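Local coordinates for protein probable tRNA pseudouridine synthase D (Methanosarcina mazei, PDB 1Z2Z) that probably isomerises uridine 13 of transfer RNAs to pseudouridine, at residues E148-L153 with F396-D401; V178-H183 with E204-E209; L237-A242 with V260-L265. All blocks are in the same frame, centred on the assembly; numbering follows the deposited sequence.

How the interactions relate
Interaction 1 joins helix 146-163 to strand 398-400, a member of the large mixed sheet, and brings together segments more than 240 residues apart. Interactions 2 and 3 both lie in the chain between the two segments of interaction 1 and follow one another in sequence. Their centres lie about 16 Å apart, and they touch where Arg179 NH2 comes near Glu240 OE2, a long and weak pairing of charges; Tyr201 of helix 194-202 also has partners in both. Interaction 1 is remote: its centre is about 35 Å from that of interaction 2 and 46 Å from that of interaction 3. The first contact thus packs a helix against the sheet, while the other two tie together a mainly helical part of the chain.

Interaction 1. Residues E148-L153 with F396-D401; sequences ETEALL and FEAGED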
# COMPACT_ATOMS: atom_id res chain seq x y z
N GLU A 148 28.27 -8.37 -11.97
CA GLU A 148 28.19 -7.60 -10.74
C GLU A 148 26.77 -7.38 -10.22
O GLU A 148 26.57 -7.05 -9.05
CB GLU A 148 28.89 -6.24 -10.92
CG GLU A 148 30.40 -6.28 -10.65
CD GLU A 148 30.95 -4.94 -10.17
OE1 GLU A 148 32.09 -4.91 -9.65
OE2 GLU A 148 30.24 -3.92 -10.31
N THR A 149 25.78 -7.58 -11.09
CA THR A 149 24.37 -7.41 -10.72
C THR A 149 23.78 -8.71 -10.15
O THR A 149 23.04 -8.68 -9.17
CB THR A 149 23.54 -6.95 -11.94
OG1 THR A 149 24.04 -5.69 -12.40
CG2 THR A 149 22.08 -6.78 -11.57
N GLU A 150 24.11 -9.85 -10.76
CA GLU A 150 23.60 -11.14 -10.30
C GLU A 150 24.09 -11.37 -8.88
O GLU A 150 23.33 -11.85 -8.03
CB GLU A 150 24.10 -12.28 -11.20
CG GLU A 150 23.56 -13.66 -10.81
CD GLU A 150 23.66 -14.69 -11.94
OE1 GLU A 150 22.95 -14.53 -12.97
OE2 GLU A 150 24.43 -15.67 -11.80
N ALA A 151 25.35 -11.04 -8.64
CA ALA A 151 25.95 -11.19 -7.32
C ALA A 151 25.32 -10.18 -6.37
O ALA A 151 25.14 -10.45 -5.19
CB ALA A 151 27.45 -10.98 -7.41
N LEU A 152 25.00 -9.00 -6.89
CA LEU A 152 24.39 -7.96 -6.08
C LEU A 152 23.00 -8.43 -5.68
O LEU A 152 22.51 -8.11 -4.60
CB LEU A 152 24.31 -6.65 -6.87
CG LEU A 152 24.28 -5.32 -6.11
CD1 LEU A 152 24.38 -4.17 -7.11
CD2 LEU A 152 23.02 -5.18 -5.27
N LEU A 153 22.36 -9.19 -6.56
CA LEU A 153 21.02 -9.71 -6.32
C LEU A 153 21.02 -10.83 -5.29
O LEU A 153 20.17 -10.87 -4.40
CB LEU A 153 20.42 -10.25 -7.63
CG LEU A 153 19.93 -9.24 -8.67
CD1 LEU A 153 19.72 -9.94 -10.01
CD2 LEU A 153 18.63 -8.59 -8.20
N PHE A 396 15.62 -14.07 -8.09
CA PHE A 396 16.23 -13.14 -9.04
C PHE A 396 16.81 -13.81 -10.28
O PHE A 396 16.99 -15.03 -10.33
CB PHE A 396 17.31 -12.32 -8.33
CG PHE A 396 18.44 -13.14 -7.81
CD1 PHE A 396 19.53 -13.45 -8.63
CD2 PHE A 396 18.41 -13.65 -6.51
CE1 PHE A 396 20.56 -14.26 -8.17
CE2 PHE A 396 19.44 -14.46 -6.04
CZ PHE A 396 20.51 -14.76 -6.87
N GLU A 397 17.10 -12.99 -11.27
CA GLU A 397 17.64 -13.42 -12.55
C GLU A 397 18.29 -12.18 -13.18
O GLU A 397 17.59 -11.24 -13.57
CB GLU A 397 16.49 -13.93 -13.44
CG GLU A 397 16.86 -14.29 -14.88
CD GLU A 397 17.51 -15.66 -15.00
OE1 GLU A 397 16.96 -16.63 -14.44
OE2 GLU A 397 18.55 -15.76 -15.67
N ALA A 398 19.61 -12.17 -13.26
CA ALA A 398 20.31 -11.02 -13.82
C ALA A 398 20.75 -11.30 -15.25
O ALA A 398 20.63 -12.42 -15.75
CB ALA A 398 21.52 -10.66 -12.97
N GLY A 399 21.26 -10.26 -15.89
CA GLY A 399 21.70 -10.41 -17.26
C GLY A 399 21.85 -9.08 -17.95
O GLY A 399 21.76 -8.02 -17.33
N GLU A 400 22.08 -9.14 -19.26
CA GLU A 400 22.25 -7.96 -20.08
C GLU A 400 20.92 -7.59 -20.72
O GLU A 400 20.21 -8.46 -21.23
CB GLU A 400 23.30 -8.24 -21.18
CG GLU A 400 23.52 -7.08 -22.16
CD GLU A 400 24.48 -7.43 -23.29
OE1 GLU A 400 24.20 -8.37 -24.06
OE2 GLU A 400 25.53 -6.74 -23.40
N ASP A 401 20.58 -6.31 -20.68
CA ASP A 401 19.33 -5.87 -21.28
C ASP A 401 19.53 -5.21 -22.63
O ASP A 401 20.22 -4.20 -22.77
CB ASP A 401 18.57 -4.93 -20.34
CG ASP A 401 19.17 -3.54 -20.29
OD1 ASP A 401 20.42 -3.44 -20.30
OD2 ASP A 401 18.39 -2.55 -20.22
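One face of the Phe396 ring lies against Leu153: its CB makes a CH-pi contact 3.8 Å from the ring centroid, 29° off the normal, and the Leu153 carbonyl carbon also sits over the ring centre. Glu150 O approaches obliquely, 3.7 Å from Phe396 CE1. The ring reaches the helix because Phe396 CG occupies the crowded position between backbone N and carbonyl carbon (chi1 63°), and the Leu153 side chain slides past it in the opposite direction.

Beside the ring, the methyl of Ala398 points at the helix backbone. Its CB lies 3.4 Å from Glu150 CA and 3.5 Å from Leu153 CD1, so this small residue fits against Glu150 and Leu153, one helical turn apart. An alanine in place of Phe396 removes the ring over Leu153 CB and would probably loosen this end of the contact. Thr149 only brushes Ala398 with its CG2; its OG1 bonds to Ser145 O.

The axis of 148-153 runs nearly antiparallel to that of strand 398-400, 7.2 Å away at closest approach. That strand pairs antiparallel with strand 408-417, whose Ser408 and Ala410 also meet Thr149 and Leu153, so the helix packs across neighbouring strands of the mixed sheet.

Interaction 2. Residues V178-H183 with E204-E209; sequences VRPVTH and EPFPEE
The two segments pass in opposite directions, with Arg179 CA and Phe206 CA 6.3 Å apart; Pro180 centres an inverse gamma turn, Val181 is the N-cap of helix 182-191, and Phe206 to Glu209 form a type I beta turn. Phe206 is the hub of the side chains. The Arg179 chain lies over one face of its ring in a CH-pi contact, CG 3.3 Å from the centroid and 14° off the normal. Pro180 comes in at the ring edge, with its CG in the ring plane, while Val181 CG1 approaches Phe206 CZ at 3.4 Å.

Arg179 leaves the backbone with CG anti to N and then bends at chi3 (61°), which carries the guanidinium beyond the ring and turns it 71° from the ring plane. There NH1 donates to Glu204 O at 3.0 Å, from above the carbonyl plane, and NH2 donates to Tyr201 O. Glu209 holds its own turn: Phe206 N donates to its OE2 at 3.0 Å, while OE1 forms a salt bridge with Arg217. OE2 lies 4.4 Å from Arg179 NE, well out of the guanidinium plane, so the two charges are merely near; the negative charge of Glu209 would probably ease the closeness of the like charges of Arg179 and Arg217. At the outer end, Val178 CG2 packs on the aliphatic part of Glu208, 3.6 Å from its CG.

The result is an inverse gamma turn before helix 182-191 packed on a type I beta turn in the loop after helix 194-202, with an arginine binding backbone carbonyls at and just beyond that helix's C-terminal end.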
# COMPACT_ATOMS: atom_id res chain seq x y z
N VAL A 178 -2.56 10.89 -4.99
CA VAL A 178 -1.57 11.59 -5.80
C VAL A 178 -0.76 12.53 -4.92
O VAL A 178 0.34 12.97 -5.27
CB VAL A 178 -2.25 12.45 -6.91
CG1 VAL A 178 -3.16 13.51 -6.26
CG2 VAL A 178 -1.20 13.11 -7.78
N ARG A 179 -1.34 12.84 -3.77
CA ARG A 179 -0.71 13.73 -2.83
C ARG A 179 -0.72 13.08 -1.45
O ARG A 179 -1.78 12.92 -0.85
CB ARG A 179 -1.47 15.05 -2.80
CG ARG A 179 -0.89 16.08 -1.90
CD ARG A 179 -1.79 17.28 -1.90
NE ARG A 179 -3.12 16.92 -1.42
CZ ARG A 179 -4.10 17.80 -1.23
NH1 ARG A 179 -3.90 19.08 -1.49
NH2 ARG A 179 -5.27 17.38 -0.76
N PRO A 180 0.45 12.67 -0.95
CA PRO A 180 0.57 12.02 0.36
C PRO A 180 0.48 13.03 1.50
O PRO A 180 1.49 13.50 2.00
CB PRO A 180 1.94 11.35 0.29
CG PRO A 180 2.73 12.33 -0.54
CD PRO A 180 1.75 12.67 -1.65
N VAL A 181 -0.74 13.35 1.91
CA VAL A 181 -0.96 14.32 2.99
C VAL A 181 -1.75 13.74 4.16
O VAL A 181 -1.91 14.39 5.19
CB VAL A 181 -1.71 15.56 2.47
CG1 VAL A 181 -0.77 16.44 1.69
CG2 VAL A 181 -2.87 15.13 1.61
N THR A 182 -2.26 12.53 4.00
CA THR A 182 -3.04 11.93 5.07
C THR A 182 -2.33 12.08 6.41
O THR A 182 -2.81 12.82 7.28
CB THR A 182 -3.32 10.46 4.76
OG1 THR A 182 -2.09 9.76 4.55
CG2 THR A 182 -4.16 10.36 3.49
N HIS A 183 -1.19 11.42 6.57
CA HIS A 183 -0.40 11.48 7.79
C HIS A 183 -0.15 12.91 8.24
O HIS A 183 -0.05 13.20 9.44
CB HIS A 183 0.95 10.77 7.61
CG HIS A 183 1.88 11.44 6.64
ND1 HIS A 183 2.93 12.22 7.05
CD2 HIS A 183 1.95 11.39 5.29
CE1 HIS A 183 3.62 12.63 5.99
NE2 HIS A 183 3.04 12.13 4.91
N GLU A 204 -2.46 23.08 0.00
CA GLU A 204 -1.20 22.33 0.06
C GLU A 204 -0.90 21.57 -1.23
O GLU A 204 -1.21 20.39 -1.36
CB GLU A 204 -1.23 21.31 1.20
CG GLU A 204 0.06 20.51 1.29
CD GLU A 204 1.08 21.12 2.24
OE1 GLU A 204 1.18 22.37 2.30
OE2 GLU A 204 1.77 20.35 2.93
N PRO A 205 -0.26 22.25 -2.19
CA PRO A 205 0.10 21.68 -3.49
C PRO A 205 1.32 20.76 -3.45
O PRO A 205 2.20 20.92 -2.61
CB PRO A 205 0.35 22.91 -4.33
CG PRO A 205 1.02 23.82 -3.34
CD PRO A 205 0.14 23.67 -2.12
N PHE A 206 1.37 19.80 -4.37
CA PHE A 206 2.49 18.88 -4.46
C PHE A 206 3.09 18.86 -5.86
O PHE A 206 2.39 19.05 -6.85
CB PHE A 206 2.07 17.46 -4.06
CG PHE A 206 2.15 17.19 -2.57
CD1 PHE A 206 2.41 15.91 -2.11
CD2 PHE A 206 1.95 18.22 -1.65
CE1 PHE A 206 2.49 15.65 -0.74
CE2 PHE A 206 2.02 17.97 -0.28
CZ PHE A 206 2.29 16.68 0.17
N PRO A 207 4.41 18.61 -5.96
CA PRO A 207 5.12 18.57 -7.24
C PRO A 207 4.64 17.49 -8.20
O PRO A 207 5.14 17.38 -9.32
CB PRO A 207 6.57 18.37 -6.82
CG PRO A 207 6.44 17.52 -5.61
CD PRO A 207 5.31 18.20 -4.87
N GLU A 208 3.67 16.70 -7.77
CA GLU A 208 3.13 15.62 -8.60
C GLU A 208 1.95 16.12 -9.42
O GLU A 208 1.70 15.66 -10.53
CB GLU A 208 2.67 14.47 -7.72
CG GLU A 208 2.28 13.24 -8.50
CD GLU A 208 3.46 12.33 -8.72
OE1 GLU A 208 4.55 12.87 -9.00
OE2 GLU A 208 3.29 11.10 -8.61
N GLU A 209 1.21 17.07 -8.85
CA GLU A 209 0.03 17.62 -9.49
C GLU A 209 0.40 18.59 -10.60
O GLU A 209 1.51 19.11 -10.63
CB GLU A 209 -0.83 18.35 -8.46
CG GLU A 209 -1.14 17.55 -7.21
CD GLU A 209 -1.88 18.38 -6.19
OE1 GLU A 209 -3.02 18.81 -6.49
OE2 GLU A 209 -1.34 18.60 -5.08

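Interaction 3. Residues L237-A242 with V260-L265; sequences LGHERA and VLPQNL
Leu261 and His239 make the close part of this contact. Leu261 CD2 sits 3.4 Å from His239 CB and at the same distance from His239 O, touching the root of the side chain and the helix backbone together. The same methyl lies 3.7 Å from His239 ND1, obliquely to the imidazole. Leu261 CG stands anti to its carbonyl carbon, and chi2 of 169° puts CD1 anti to CA and leaves CD2 as the branch that turns to the helix, where the two side chains cross at a slant. His239 likewise has CG anti to its carbonyl carbon (chi1 -59°), which sets the ring beside Leu261, Pro262 and Leu265. Leu261 is buried and also leans on Met243, in the next turn of helix 238-249.

Away from this point the fit slackens. Farther out, the imidazole meets its neighbours loosely, His239 CE1 4.2 Å from Pro262 CD and His239 CD2 4.2 Å from Leu265 CD2. At the other end, Ala242 CB faces Val260 CB at 4.3 Å, and Val260 packs further on Met243 and His246. Pro262 marks the solvent side, being exposed and touching a crystal neighbour. Tyr201 of helix 194-202 meets both His239 and Leu265. Glu240 starts away from the 260-265 segment and forms a salt bridge with Arg217.

What joins the start of helix 238-249 to the lead-in of helix 263-287 is thus van der Waals packing, centred on one leucine methyl. Such contacts lack the directionality of polar bonds, so the mutual placement of the segments probably depends on shape and on the surrounding helices.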
# COMPACT_ATOMS: atom_id res chain seq x y z
N LEU A 237 -11.98 17.15 -7.83
CA LEU A 237 -11.77 17.16 -6.37
C LEU A 237 -13.06 17.47 -5.60
O LEU A 237 -13.24 18.58 -5.10
CB LEU A 237 -10.70 18.20 -6.01
CG LEU A 237 -9.37 18.03 -6.72
CD1 LEU A 237 -8.48 19.25 -6.48
CD2 LEU A 237 -8.70 16.76 -6.24
N GLY A 238 -13.94 16.48 -5.51
CA GLY A 238 -15.19 16.66 -4.81
C GLY A 238 -15.02 16.90 -3.32
O GLY A 238 -15.67 17.78 -2.77
N HIS A 239 -14.15 16.13 -2.67
CA HIS A 239 -13.91 16.26 -1.24
C HIS A 239 -13.40 17.64 -0.84
O HIS A 239 -13.86 18.22 0.15
CB HIS A 239 -12.91 15.20 -0.75
CG HIS A 239 -13.34 13.78 -0.99
ND1 HIS A 239 -14.64 13.36 -0.81
CD2 HIS A 239 -12.64 12.69 -1.37
CE1 HIS A 239 -14.72 12.07 -1.06
NE2 HIS A 239 -13.52 11.63 -1.40
N GLU A 240 -12.44 18.18 -1.59
CA GLU A 240 -11.91 19.50 -1.28
C GLU A 240 -12.99 20.55 -1.46
O GLU A 240 -13.13 21.46 -0.65
CB GLU A 240 -10.71 19.84 -2.17
CG GLU A 240 -9.40 19.17 -1.76
CD GLU A 240 -9.25 17.76 -2.32
OE1 GLU A 240 -10.17 16.93 -2.15
OE2 GLU A 240 -8.19 17.48 -2.92
N ARG A 241 -13.76 20.43 -2.54
CA ARG A 241 -14.82 21.39 -2.81
C ARG A 241 -15.88 21.36 -1.70
O ARG A 241 -16.25 22.40 -1.15
CB ARG A 241 -15.48 21.12 -4.18
CG ARG A 241 -14.62 21.48 -5.42
CD ARG A 241 -15.30 21.11 -6.75
NE ARG A 241 -16.63 21.70 -6.90
CZ ARG A 241 -17.72 21.03 -7.28
NH1 ARG A 241 -18.89 21.65 -7.39
NH2 ARG A 241 -17.65 19.72 -7.55
N ALA A 242 -16.34 20.17 -1.36
CA ALA A 242 -17.36 20.02 -0.33
C ALA A 242 -16.96 20.73 0.96
O ALA A 242 -17.81 21.33 1.63
CB ALA A 242 -17.61 18.54 -0.07
N VAL A 260 -18.26 16.59 6.11
CA VAL A 260 -18.82 16.67 4.76
C VAL A 260 -18.36 15.48 3.92
O VAL A 260 -18.97 15.15 2.89
CB VAL A 260 -18.39 18.00 4.10
CG1 VAL A 260 -19.11 19.17 4.76
CG2 VAL A 260 -16.89 18.18 4.26
N LEU A 261 -17.28 14.85 4.36
CA LEU A 261 -16.70 13.69 3.68
C LEU A 261 -17.23 12.42 4.37
O LEU A 261 -17.35 12.38 5.59
CB LEU A 261 -15.18 13.73 3.80
CG LEU A 261 -14.47 15.08 3.64
CD1 LEU A 261 -13.01 14.96 4.05
CD2 LEU A 261 -14.60 15.57 2.21
N PRO A 262 -17.52 11.36 3.59
CA PRO A 262 -18.03 10.11 4.18
C PRO A 262 -17.02 9.52 5.14
O PRO A 262 -16.02 10.16 5.47
CB PRO A 262 -18.25 9.23 2.95
CG PRO A 262 -17.19 9.70 2.01
CD PRO A 262 -17.29 11.20 2.15
N GLN A 263 -17.27 8.30 5.60
CA GLN A 263 -16.37 7.59 6.53
C GLN A 263 -15.04 7.17 5.91
O GLN A 263 -14.24 6.49 6.55
CB GLN A 263 -17.07 6.36 7.08
CG GLN A 263 -17.82 5.51 6.04
CD GLN A 263 -16.92 4.82 5.02
OE1 GLN A 263 -16.38 5.44 4.10
NE2 GLN A 263 -16.75 3.51 5.18
N ASN A 264 -14.81 7.58 4.66
CA ASN A 264 -13.58 7.25 3.93
C ASN A 264 -12.42 7.96 4.60
O ASN A 264 -11.93 7.53 5.65
CB ASN A 264 -13.69 7.68 2.46
CG ASN A 264 -12.71 6.94 1.54
OD1 ASN A 264 -12.54 7.30 0.37
ND2 ASN A 264 -12.09 5.88 2.06
N LEU A 265 -11.97 9.06 4.00
CA LEU A 265 -10.86 9.82 4.58
C LEU A 265 -11.19 10.13 6.03
O LEU A 265 -10.30 10.30 6.86
CB LEU A 265 -10.63 11.13 3.82
CG LEU A 265 -9.88 11.06 2.48
CD1 LEU A 265 -8.51 10.43 2.68
CD2 LEU A 265 -10.70 10.26 1.49